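Local atomic coordinates of transcriptional regulator URE2 (Saccharomyces cerevisiae, PDB entry 1K0D), a protein that represses genes of nitrogen utilisation by holding GATA-type transcriptional activators in the cytoplasm, and also reduces peroxides with glutathione. Residues T21-R26 and I48-N53; A28-K33 and V220-V225; S64-A69 and S83-G88. One frame throughout, in Å; residues are numbered along the deposited sequence.

In the fold
The three contacts surround one glutathione in the GST-like part of the protein. Within the thioredoxin-like N-terminal domain, contact 1 pairs edge strand 45-49 with its inner neighbour 20-24, and contact 3 lies at the other edge strand, 82-85, their centres about 13 Å apart. Contact 2 joins that domain to the helical C-terminal domain, its centre about 14 Å from contact 1 and about 18 Å from contact 3. Phe52 lies at the glycine end of the ligand, Ala28 and Pro29 beside the cysteinyl side chain, with Asn30 reaching the gamma-glutamyl part that Glu86 and Ser87 bind. Lys33 NZ lies 2.9 Å from Ser87 OG, probably hydrogen-bonded, joining contacts 2 and 3.

Contact 1 (T21-R26 and I48-N53); sequences TLFSHR and IFLDFN. With GSH (glutathione), chain F.
Arg26 lays its side chain across the ring of Phe49 at about a right angle, so that one flat surface carries two kinds of group. Its CG sits over the ring face, 3.8 Å from the centroid of Phe49 in a CH-pi contact. From there the extended chain brings the guanidinium flat against the ring, the planes 25° apart, with NH2 3.5 Å from Phe49 CB. Phenylalanine suits this place, since its face accepts both methylene and planar cation.

On the opposite face of the sheet Phe23 and Ile48 lie side by side and point the same way. Both have CG or CG1 anti to the carbonyl carbon, which brings Phe23 CE2 to 3.7 Å from Ile48 CD1. Leu50 crosses the Phe23 ring obliquely, and helix 7-11 packs on this face against Thr21, Ile48 and Leu50.

Between these layers runs a parallel ladder, the two strands of a beta-alpha-beta unit with helix 29-40 between them. Ile48 N donates to Leu22 O at 2.7 Å, nearly straight (169°) and nearly along the C=O axis; Ser24 N to Ile48 O and Leu50 N to Ser24 O follow.

Past the ladder, the edge of the His25 ring meets Phe52 CD1, which is 3.6 Å from CD2 of His25, the ring planes oblique. Phe52 CE2 lies 3.5 Å from CA3 of glutathione. The chemistry thus implies a strand pair held by three backbone bonds, with Phe49 O taking Arg7 instead, while Phe49 carries the Arg26 guanidinium and Phe52 lies against the glycine end of glutathione.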
loop_
_atom_site.group_PDB
_atom_site.type_symbol
_atom_site.label_atom_id
_atom_site.label_comp_id
_atom_site.label_asym_id
_atom_site.label_seq_id
_atom_site.Cartn_x
_atom_site.Cartn_y
_atom_site.Cartn_z
ATOM N N THR B 21 -9.391 -10.464 -16.221
ATOM C CA THR B 21 -8.389 -11.513 -16.280
ATOM C C THR B 21 -7.452 -11.215 -15.120
ATOM O O THR B 21 -6.934 -10.102 -14.993
ATOM C CB THR B 21 -7.583 -11.479 -17.600
ATOM O OG1 THR B 21 -8.471 -11.658 -18.712
ATOM C CG2 THR B 21 -6.535 -12.584 -17.611
ATOM N N LEU B 22 -7.247 -12.199 -14.263
ATOM C CA LEU B 22 -6.373 -12.012 -13.119
ATOM C C LEU B 22 -5.082 -12.798 -13.260
ATOM O O LEU B 22 -5.108 -14.007 -13.487
ATOM C CB LEU B 22 -7.087 -12.440 -11.835
ATOM C CG LEU B 22 -6.228 -12.544 -10.569
ATOM C CD1 LEU B 22 -5.717 -11.158 -10.177
ATOM C CD2 LEU B 22 -7.058 -13.153 -9.432
ATOM N N PHE B 23 -3.954 -12.106 -13.148
ATOM C CA PHE B 23 -2.661 -12.770 -13.206
ATOM C C PHE B 23 -2.240 -12.999 -11.774
ATOM O O PHE B 23 -2.253 -12.076 -10.969
ATOM C CB PHE B 23 -1.629 -11.910 -13.921
ATOM C CG PHE B 23 -1.862 -11.805 -15.389
ATOM C CD1 PHE B 23 -2.650 -10.789 -15.908
ATOM C CD2 PHE B 23 -1.307 -12.739 -16.256
ATOM C CE1 PHE B 23 -2.881 -10.698 -17.279
ATOM C CE2 PHE B 23 -1.532 -12.659 -17.621
ATOM C CZ PHE B 23 -2.321 -11.634 -18.136
ATOM N N SER B 24 -1.873 -14.235 -11.455
ATOM C CA SER B 24 -1.484 -14.581 -10.096
ATOM C C SER B 24 -0.531 -15.773 -10.091
ATOM O O SER B 24 0.104 -16.086 -11.100
ATOM C CB SER B 24 -2.745 -14.922 -9.294
ATOM O OG SER B 24 -2.436 -15.253 -7.952
ATOM N N HIS B 25 -0.430 -16.422 -8.936
ATOM C CA HIS B 25 0.405 -17.604 -8.769
ATOM C C HIS B 25 -0.329 -18.504 -7.782
ATOM O O HIS B 25 -0.918 -18.019 -6.820
ATOM C CB HIS B 25 1.783 -17.222 -8.228
ATOM C CG HIS B 25 2.751 -18.361 -8.200
ATOM N ND1 HIS B 25 2.680 -19.376 -7.270
ATOM C CD2 HIS B 25 3.802 -18.657 -9.002
ATOM C CE1 HIS B 25 3.647 -20.248 -7.500
ATOM N NE2 HIS B 25 4.342 -19.836 -8.546
ATOM N N ARG B 26 -0.293 -19.810 -8.020
ATOM C CA ARG B 26 -1.003 -20.760 -7.168
ATOM C C ARG B 26 -0.794 -20.617 -5.668
ATOM O O ARG B 26 -1.657 -21.005 -4.892
ATOM C CB ARG B 26 -0.693 -22.194 -7.614
ATOM C CG ARG B 26 -1.266 -22.515 -8.997
ATOM C CD ARG B 26 -1.046 -23.963 -9.411
ATOM N NE ARG B 26 -1.594 -24.231 -10.740
ATOM C CZ ARG B 26 -1.033 -23.836 -11.881
ATOM N NH1 ARG B 26 -1.613 -24.122 -13.040
ATOM N NH2 ARG B 26 0.116 -23.172 -11.867
ATOM N N ILE B 48 -4.947 -16.517 -14.577
ATOM C CA ILE B 48 -3.810 -17.077 -15.288
ATOM C C ILE B 48 -2.678 -17.202 -14.281
ATOM O O ILE B 48 -2.236 -16.202 -13.705
ATOM C CB ILE B 48 -3.340 -16.171 -16.441
ATOM C CG1 ILE B 48 -4.430 -16.073 -17.506
ATOM C CG2 ILE B 48 -2.046 -16.721 -17.031
ATOM C CD1 ILE B 48 -4.044 -15.203 -18.704
ATOM N N PHE B 49 -2.223 -18.427 -14.042
ATOM C CA PHE B 49 -1.133 -18.626 -13.103
ATOM C C PHE B 49 0.193 -18.527 -13.842
ATOM O O PHE B 49 0.535 -19.397 -14.645
ATOM C CB PHE B 49 -1.249 -19.984 -12.402
ATOM C CG PHE B 49 -2.489 -20.126 -11.561
ATOM C CD1 PHE B 49 -3.656 -20.660 -12.100
ATOM C CD2 PHE B 49 -2.504 -19.683 -10.243
ATOM C CE1 PHE B 49 -4.824 -20.752 -11.339
ATOM C CE2 PHE B 49 -3.664 -19.768 -9.473
ATOM C CZ PHE B 49 -4.828 -20.304 -10.026
ATOM N N LEU B 50 0.925 -17.449 -13.578
ATOM C CA LEU B 50 2.220 -17.234 -14.203
ATOM C C LEU B 50 3.243 -18.207 -13.637
ATOM O O LEU B 50 3.374 -18.354 -12.422
ATOM C CB LEU B 50 2.703 -15.799 -13.970
ATOM C CG LEU B 50 1.946 -14.670 -14.672
ATOM C CD1 LEU B 50 2.546 -13.328 -14.289
ATOM C CD2 LEU B 50 2.024 -14.872 -16.182
ATOM N N ASP B 51 3.965 -18.869 -14.533
ATOM C CA ASP B 51 5.000 -19.817 -14.155
ATOM C C ASP B 51 6.305 -19.029 -14.065
ATOM O O ASP B 51 7.013 -18.872 -15.065
ATOM C CB ASP B 51 5.122 -20.905 -15.223
ATOM C CG ASP B 51 6.157 -21.952 -14.877
ATOM O OD1 ASP B 51 7.302 -21.576 -14.552
ATOM O OD2 ASP B 51 5.824 -23.155 -14.942
ATOM N N PHE B 52 6.617 -18.527 -12.872
ATOM C CA PHE B 52 7.832 -17.748 -12.677
ATOM C C PHE B 52 9.098 -18.526 -13.031
ATOM O O PHE B 52 10.085 -17.941 -13.483
ATOM C CB PHE B 52 7.902 -17.218 -11.238
ATOM C CG PHE B 52 6.980 -16.050 -10.979
ATOM C CD1 PHE B 52 5.599 -16.219 -10.982
ATOM C CD2 PHE B 52 7.494 -14.770 -10.782
ATOM C CE1 PHE B 52 4.742 -15.132 -10.798
ATOM C CE2 PHE B 52 6.645 -13.677 -10.598
ATOM C CZ PHE B 52 5.267 -13.860 -10.607
ATOM N N ASN B 53 9.066 -19.841 -12.842
ATOM C CA ASN B 53 10.215 -20.677 -13.175
ATOM C C ASN B 53 10.596 -20.444 -14.633
ATOM O O ASN B 53 11.764 -20.224 -14.952
ATOM C CB ASN B 53 9.886 -22.155 -12.965
ATOM C CG ASN B 53 10.987 -23.071 -13.475
ATOM O OD1 ASN B 53 12.128 -22.999 -13.016
ATOM N ND2 ASN B 53 10.650 -23.932 -14.431
HETATM N N1 GSH F . 2.748 -5.126 -2.663
HETATM C CA1 GSH F . 2.346 -6.078 -3.709
HETATM C C1 GSH F . 0.804 -6.300 -3.782
HETATM O O11 GSH F . 0.131 -6.180 -2.745
HETATM O O12 GSH F . 0.307 -6.608 -4.955
HETATM C CB1 GSH F . 3.089 -7.426 -3.479
HETATM C CG1 GSH F . 3.439 -8.131 -4.823
HETATM C CD1 GSH F . 4.194 -9.465 -4.534
HETATM O OE1 GSH F . 5.207 -9.479 -3.813
HETATM N N2 GSH F . 3.669 -10.556 -5.129
HETATM C CA2 GSH F . 4.283 -11.893 -4.962
HETATM C C2 GSH F . 5.121 -12.240 -6.219
HETATM O O2 GSH F . 4.848 -11.779 -7.336
HETATM C CB2 GSH F . 3.182 -12.965 -4.799
HETATM S SG2 GSH F . 2.304 -12.865 -3.196
HETATM N N3 GSH F . 6.177 -13.086 -6.027
HETATM C CA3 GSH F . 7.089 -13.533 -7.110
HETATM C C3 GSH F . 8.445 -12.825 -7.002
HETATM O O31 GSH F . 9.293 -13.128 -7.858
HETATM O O32 GSH F . 8.632 -11.992 -6.075
#

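Contact 2 (A28-K33 and V220-V225); sequences APNGFK and VPWNNV. With GSH (glutathione), chain F.
The three side-chain carbons of Pro29 face different groups. Its CB stands over the centre of the Trp222 indole, 3.6 Å from the centroid of the six-membered ring and 20° off its normal, a CH-pi contact in which CE2 is the nearest ring atom; it also packs on Pro221 CB. CG, at the tip of the pyrrolidine, touches Val225 CG2 at 3.9 Å. CD, on the other flank, comes to 3.9 Å from SG2 of glutathione. A compact ring is apt here: it faces tryptophan, valine and thiol at once, and in the first turn of helix 29-40 it has no N-H that would need an acceptor.

Asn30 approaches the same indole from its edge, where ND2 lies 3.4 Å from Trp222 CZ2 with amide and ring planes 63° apart. That ND2 is also 3.5 Å from CB1 of glutathione, so the residue, an experimentally established binding site, lies between indole and ligand. Lys33 NZ makes a weak hydrogen bond to its OD1. Pro221 packs alongside: its CB is 3.2 Å from Pro29 O, a carbonyl that also receives Lys33 N within the helix, and its CG rests 3.6 Å from Lys33 CA. Two prolines thus bring the two backbones close without any hydrogen bond between the segments.

Lys33 sends its NZ on to a hydrogen bond with Ser87 OG at the start of helix 87-102. Trp222, meanwhile, lies against Gln125, Ala130 and Ile133 of helix 112-142, and its ring meets that of His129. The contact is therefore a buried seam between the domains, with the N-terminal turn of helix 29-40 set against the short, weakly bonded helix at about 220-223 of the all-helical domain.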
loop_
_atom_site.group_PDB
_atom_site.type_symbol
_atom_site.label_atom_id
_atom_site.label_comp_id
_atom_site.label_asym_id
_atom_site.label_seq_id
_atom_site.Cartn_x
_atom_site.Cartn_y
_atom_site.Cartn_z
ATOM N N ALA B 28 0.166 -17.510 -4.115
ATOM C CA ALA B 28 0.350 -16.086 -3.854
ATOM C C ALA B 28 -0.839 -15.525 -3.071
ATOM O O ALA B 28 -1.918 -15.322 -3.634
ATOM C CB ALA B 28 0.513 -15.332 -5.172
ATOM N N PRO B 29 -0.658 -15.278 -1.761
ATOM C CA PRO B 29 -1.719 -14.738 -0.899
ATOM C C PRO B 29 -2.335 -13.453 -1.463
ATOM O O PRO B 29 -3.551 -13.250 -1.384
ATOM C CB PRO B 29 -1.003 -14.511 0.425
ATOM C CG PRO B 29 0.002 -15.627 0.447
ATOM C CD PRO B 29 0.544 -15.603 -0.969
ATOM N N ASN B 30 -1.499 -12.595 -2.042
ATOM C CA ASN B 30 -1.998 -11.358 -2.622
ATOM C C ASN B 30 -2.900 -11.642 -3.812
ATOM O O ASN B 30 -3.792 -10.857 -4.125
ATOM C CB ASN B 30 -0.844 -10.454 -3.046
ATOM C CG ASN B 30 -0.223 -9.732 -1.873
ATOM O OD1 ASN B 30 -0.931 -9.178 -1.035
ATOM N ND2 ASN B 30 1.105 -9.734 -1.803
ATOM N N GLY B 31 -2.664 -12.770 -4.475
ATOM C CA GLY B 31 -3.487 -13.135 -5.611
ATOM C C GLY B 31 -4.867 -13.514 -5.118
ATOM O O GLY B 31 -5.874 -13.049 -5.652
ATOM N N PHE B 32 -4.918 -14.352 -4.085
ATOM C CA PHE B 32 -6.194 -14.773 -3.525
ATOM C C PHE B 32 -6.940 -13.602 -2.889
ATOM O O PHE B 32 -8.163 -13.633 -2.782
ATOM C CB PHE B 32 -5.990 -15.895 -2.500
ATOM C CG PHE B 32 -5.528 -17.189 -3.113
ATOM C CD1 PHE B 32 -4.191 -17.377 -3.455
ATOM C CD2 PHE B 32 -6.441 -18.202 -3.398
ATOM C CE1 PHE B 32 -3.767 -18.558 -4.074
ATOM C CE2 PHE B 32 -6.033 -19.386 -4.016
ATOM C CZ PHE B 32 -4.691 -19.566 -4.356
ATOM N N LYS B 33 -6.206 -12.573 -2.469
ATOM C CA LYS B 33 -6.835 -11.402 -1.869
ATOM C C LYS B 33 -7.711 -10.724 -2.919
ATOM O O LYS B 33 -8.804 -10.254 -2.614
ATOM C CB LYS B 33 -5.788 -10.400 -1.377
ATOM C CG LYS B 33 -6.402 -9.176 -0.699
ATOM C CD LYS B 33 -5.446 -7.993 -0.650
ATOM C CE LYS B 33 -4.154 -8.337 0.056
ATOM N NZ LYS B 33 -3.207 -7.177 0.015
ATOM N N VAL B 220 -7.349 -11.986 5.292
ATOM C CA VAL B 220 -7.697 -13.390 5.149
ATOM C C VAL B 220 -6.685 -14.338 4.501
ATOM O O VAL B 220 -6.344 -15.364 5.084
ATOM C CB VAL B 220 -9.065 -13.528 4.429
ATOM C CG1 VAL B 220 -9.306 -14.962 4.014
ATOM C CG2 VAL B 220 -10.174 -13.076 5.363
ATOM N N PRO B 221 -6.188 -14.012 3.297
ATOM C CA PRO B 221 -5.224 -14.907 2.647
ATOM C C PRO B 221 -3.958 -15.142 3.454
ATOM O O PRO B 221 -3.385 -16.226 3.414
ATOM C CB PRO B 221 -4.932 -14.203 1.322
ATOM C CG PRO B 221 -6.190 -13.423 1.068
ATOM C CD PRO B 221 -6.499 -12.865 2.428
ATOM N N TRP B 222 -3.527 -14.120 4.187
ATOM C CA TRP B 222 -2.311 -14.215 4.986
ATOM C C TRP B 222 -2.501 -14.869 6.342
ATOM O O TRP B 222 -1.621 -15.595 6.813
ATOM C CB TRP B 222 -1.701 -12.832 5.166
ATOM C CG TRP B 222 -1.305 -12.207 3.873
ATOM C CD1 TRP B 222 -2.090 -11.454 3.041
ATOM C CD2 TRP B 222 -0.030 -12.316 3.237
ATOM N NE1 TRP B 222 -1.374 -11.087 1.923
ATOM C CE2 TRP B 222 -0.108 -11.603 2.019
ATOM C CE3 TRP B 222 1.172 -12.948 3.577
ATOM C CZ2 TRP B 222 0.976 -11.505 1.138
ATOM C CZ3 TRP B 222 2.253 -12.851 2.699
ATOM C CH2 TRP B 222 2.144 -12.133 1.496
ATOM N N ASN B 223 -3.639 -14.614 6.979
ATOM C CA ASN B 223 -3.897 -15.215 8.284
ATOM C C ASN B 223 -3.727 -16.733 8.196
ATOM O O ASN B 223 -3.599 -17.414 9.211
ATOM C CB ASN B 223 -5.316 -14.886 8.766
ATOM C CG ASN B 223 -5.538 -13.401 8.976
ATOM O OD1 ASN B 223 -4.665 -12.695 9.479
ATOM N ND2 ASN B 223 -6.722 -12.922 8.608
ATOM N N ASN B 224 -3.715 -17.250 6.973
ATOM C CA ASN B 224 -3.584 -18.686 6.739
ATOM C C ASN B 224 -2.134 -19.125 6.527
ATOM O O ASN B 224 -1.828 -20.316 6.552
ATOM C CB ASN B 224 -4.410 -19.077 5.505
ATOM C CG ASN B 224 -5.871 -18.655 5.615
ATOM O OD1 ASN B 224 -6.613 -18.680 4.629
ATOM N ND2 ASN B 224 -6.292 -18.274 6.816
ATOM N N VAL B 225 -1.246 -18.157 6.328
ATOM C CA VAL B 225 0.164 -18.429 6.066
ATOM C C VAL B 225 1.084 -18.264 7.273
ATOM O O VAL B 225 2.158 -18.870 7.333
ATOM C CB VAL B 225 0.666 -17.501 4.912
ATOM C CG1 VAL B 225 2.184 -17.514 4.813
ATOM C CG2 VAL B 225 0.057 -17.950 3.599
HETATM N N1 GSH F . 2.748 -5.126 -2.663
HETATM C CA1 GSH F . 2.346 -6.078 -3.709
HETATM C C1 GSH F . 0.804 -6.300 -3.782
HETATM O O11 GSH F . 0.131 -6.180 -2.745
HETATM O O12 GSH F . 0.307 -6.608 -4.955
HETATM C CB1 GSH F . 3.089 -7.426 -3.479
HETATM C CG1 GSH F . 3.439 -8.131 -4.823
HETATM C CD1 GSH F . 4.194 -9.465 -4.534
HETATM O OE1 GSH F . 5.207 -9.479 -3.813
HETATM N N2 GSH F . 3.669 -10.556 -5.129
HETATM C CA2 GSH F . 4.283 -11.893 -4.962
HETATM C C2 GSH F . 5.121 -12.240 -6.219
HETATM O O2 GSH F . 4.848 -11.779 -7.336
HETATM C CB2 GSH F . 3.182 -12.965 -4.799
HETATM S SG2 GSH F . 2.304 -12.865 -3.196
HETATM N N3 GSH F . 6.177 -13.086 -6.027
HETATM C CA3 GSH F . 7.089 -13.533 -7.110
HETATM C C3 GSH F . 8.445 -12.825 -7.002
HETATM O O31 GSH F . 9.293 -13.128 -7.858
HETATM O O32 GSH F . 8.632 -11.992 -6.075
#

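Contact 3 (S64-A69 and S83-G88); sequences SVNPNA and SIWESG. With GSH (glutathione), chain F.
Glu86 holds a backbone conformation rare for any residue but glycine, phi 84° and psi 115°, at the bend between strand 82-85 and helix 87-102. Just before the bend, Trp85 supplies the broad surface between the segments. Its CG is in the crowded position between backbone N and carbonyl carbon, chi1 46°, and one face of the indole receives the turn 66-69. Pro67 CD lies 3.8 Å from the centroid of the five-membered ring of Trp85, over the face in a CH-pi contact, and its CG packs on CZ2. Over the same face, toward the rim, Asn66 OD1 comes to 3.3 Å from Trp85 CE3. That oxygen also accepts from Asn68 N at 2.7 Å; asparagine suits the place because its OD1 can close this Asx turn. Ser83 OG donates to Val65 O, a bond modelled very short (2.5 Å), its hydroxyl oxygen less surely placed.

The bend lets successive residues serve one ligand. Glu86 OE2 accepts from N1 of glutathione at 3.0 Å, the acid suiting an amino group. Ser87 N donates to O12 at 2.8 Å and Ser87 OG to O11 at a very short 2.5 Å, where the helix N-terminus probably adds favourable electrostatics for the carboxylate. A water lies 3.0 Å from Glu86 OE1 and takes a weak bond from Asn66 ND2.

Val65 packs against Ala73 and Ile75 of strand 73-76, the inner neighbour of edge strand 82-85, so the end of helix 60-65 and the turn that follows it lie over this margin of the sheet. Beyond it comes the dimer interface: Trp121 and Phe124 of the second subunit meet Trp85 edge-to-face, and Ala120 of that subunit packs on both Trp85 and Glu86.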
loop_
_atom_site.group_PDB
_atom_site.type_symbol
_atom_site.label_atom_id
_atom_site.label_comp_id
_atom_site.label_asym_id
_atom_site.label_seq_id
_atom_site.Cartn_x
_atom_site.Cartn_y
_atom_site.Cartn_z
ATOM N N SER B 64 4.259 -5.127 -19.377
ATOM C CA SER B 64 3.450 -4.019 -19.877
ATOM C C SER B 64 2.180 -3.869 -19.046
ATOM O O SER B 64 1.631 -2.777 -18.925
ATOM C CB SER B 64 3.076 -4.258 -21.341
ATOM O OG SER B 64 4.237 -4.331 -22.150
ATOM N N VAL B 65 1.710 -4.976 -18.483
ATOM C CA VAL B 65 0.517 -4.949 -17.646
ATOM C C VAL B 65 0.945 -4.465 -16.261
ATOM O O VAL B 65 0.305 -3.601 -15.672
ATOM C CB VAL B 65 -0.119 -6.355 -17.541
ATOM C CG1 VAL B 65 -1.307 -6.334 -16.588
ATOM C CG2 VAL B 65 -0.558 -6.821 -18.920
ATOM N N ASN B 66 2.039 -5.027 -15.757
ATOM C CA ASN B 66 2.570 -4.653 -14.455
ATOM C C ASN B 66 4.069 -4.376 -14.562
ATOM O O ASN B 66 4.876 -5.306 -14.602
ATOM C CB ASN B 66 2.345 -5.769 -13.437
ATOM C CG ASN B 66 2.875 -5.404 -12.067
ATOM O OD1 ASN B 66 3.582 -4.405 -11.911
ATOM N ND2 ASN B 66 2.541 -6.208 -11.066
ATOM N N PRO B 67 4.462 -3.091 -14.584
ATOM C CA PRO B 67 5.880 -2.726 -14.689
ATOM C C PRO B 67 6.759 -3.302 -13.584
ATOM O O PRO B 67 7.970 -3.434 -13.757
ATOM C CB PRO B 67 5.850 -1.196 -14.678
ATOM C CG PRO B 67 4.630 -0.885 -13.891
ATOM C CD PRO B 67 3.626 -1.893 -14.404
ATOM N N ASN B 68 6.144 -3.649 -12.457
ATOM C CA ASN B 68 6.876 -4.210 -11.324
ATOM C C ASN B 68 7.139 -5.710 -11.520
ATOM O O ASN B 68 7.833 -6.335 -10.717
ATOM C CB ASN B 68 6.096 -3.983 -10.025
ATOM C CG ASN B 68 6.913 -4.306 -8.786
ATOM O OD1 ASN B 68 6.360 -4.590 -7.719
ATOM N ND2 ASN B 68 8.232 -4.251 -8.913
ATOM N N ALA B 69 6.575 -6.281 -12.581
ATOM C CA ALA B 69 6.773 -7.697 -12.896
ATOM C C ALA B 69 6.454 -8.645 -11.736
ATOM O O ALA B 69 7.178 -9.615 -11.496
ATOM C CB ALA B 69 8.215 -7.924 -13.373
ATOM N N SER B 83 -5.076 -1.868 -17.187
ATOM C CA SER B 83 -4.318 -2.743 -16.309
ATOM C C SER B 83 -4.078 -2.113 -14.934
ATOM O O SER B 83 -3.589 -0.985 -14.833
ATOM C CB SER B 83 -2.976 -3.078 -16.958
ATOM O OG SER B 83 -2.137 -3.743 -16.032
ATOM N N ILE B 84 -4.439 -2.832 -13.878
ATOM C CA ILE B 84 -4.211 -2.337 -12.525
ATOM C C ILE B 84 -3.319 -3.345 -11.801
ATOM O O ILE B 84 -3.595 -4.548 -11.809
ATOM C CB ILE B 84 -5.522 -2.177 -11.715
ATOM C CG1 ILE B 84 -6.578 -1.415 -12.524
ATOM C CG2 ILE B 84 -5.241 -1.398 -10.439
ATOM C CD1 ILE B 84 -7.460 -2.300 -13.400
ATOM N N TRP B 85 -2.235 -2.862 -11.201
ATOM C CA TRP B 85 -1.317 -3.731 -10.475
ATOM C C TRP B 85 -1.249 -3.239 -9.030
ATOM O O TRP B 85 -1.631 -2.104 -8.753
ATOM C CB TRP B 85 0.061 -3.741 -11.146
ATOM C CG TRP B 85 0.572 -2.389 -11.505
ATOM C CD1 TRP B 85 0.086 -1.556 -12.471
ATOM C CD2 TRP B 85 1.665 -1.703 -10.894
ATOM N NE1 TRP B 85 0.814 -0.389 -12.500
ATOM C CE2 TRP B 85 1.790 -0.454 -11.542
ATOM C CE3 TRP B 85 2.557 -2.023 -9.858
ATOM C CZ2 TRP B 85 2.770 0.481 -11.189
ATOM C CZ3 TRP B 85 3.535 -1.094 -9.508
ATOM C CH2 TRP B 85 3.631 0.142 -10.174
ATOM N N GLU B 86 -0.762 -4.092 -8.130
ATOM C CA GLU B 86 -0.707 -3.830 -6.682
ATOM C C GLU B 86 -2.096 -4.216 -6.159
ATOM O O GLU B 86 -3.094 -3.604 -6.529
ATOM C CB GLU B 86 -0.421 -2.358 -6.358
ATOM C CG GLU B 86 1.051 -1.959 -6.482
ATOM C CD GLU B 86 1.954 -2.664 -5.469
ATOM O OE1 GLU B 86 3.093 -3.009 -5.840
ATOM O OE2 GLU B 86 1.538 -2.862 -4.301
ATOM N N SER B 87 -2.156 -5.246 -5.317
ATOM C CA SER B 87 -3.424 -5.726 -4.777
ATOM C C SER B 87 -4.266 -4.631 -4.108
ATOM O O SER B 87 -5.503 -4.644 -4.185
ATOM C CB SER B 87 -3.166 -6.862 -3.785
ATOM O OG SER B 87 -2.353 -6.435 -2.705
ATOM N N GLY B 88 -3.592 -3.694 -3.445
ATOM C CA GLY B 88 -4.293 -2.603 -2.788
ATOM C C GLY B 88 -5.011 -1.710 -3.782
ATOM O O GLY B 88 -6.139 -1.268 -3.541
HETATM N N1 GSH F . 2.748 -5.126 -2.663
HETATM C CA1 GSH F . 2.346 -6.078 -3.709
HETATM C C1 GSH F . 0.804 -6.300 -3.782
HETATM O O11 GSH F . 0.131 -6.180 -2.745
HETATM O O12 GSH F . 0.307 -6.608 -4.955
HETATM C CB1 GSH F . 3.089 -7.426 -3.479
HETATM C CG1 GSH F . 3.439 -8.131 -4.823
HETATM C CD1 GSH F . 4.194 -9.465 -4.534
HETATM O OE1 GSH F . 5.207 -9.479 -3.813
HETATM N N2 GSH F . 3.669 -10.556 -5.129
HETATM C CA2 GSH F . 4.283 -11.893 -4.962
HETATM C C2 GSH F . 5.121 -12.240 -6.219
HETATM O O2 GSH F . 4.848 -11.779 -7.336
HETATM C CB2 GSH F . 3.182 -12.965 -4.799
HETATM S SG2 GSH F . 2.304 -12.865 -3.196
HETATM N N3 GSH F . 6.177 -13.086 -6.027
HETATM C CA3 GSH F . 7.089 -13.533 -7.110
HETATM C C3 GSH F . 8.445 -12.825 -7.002
HETATM O O31 GSH F . 9.293 -13.128 -7.858
HETATM O O32 GSH F . 8.632 -11.992 -6.075
HETATM O O HOH W 1 3.312 -5.072 -7.951
#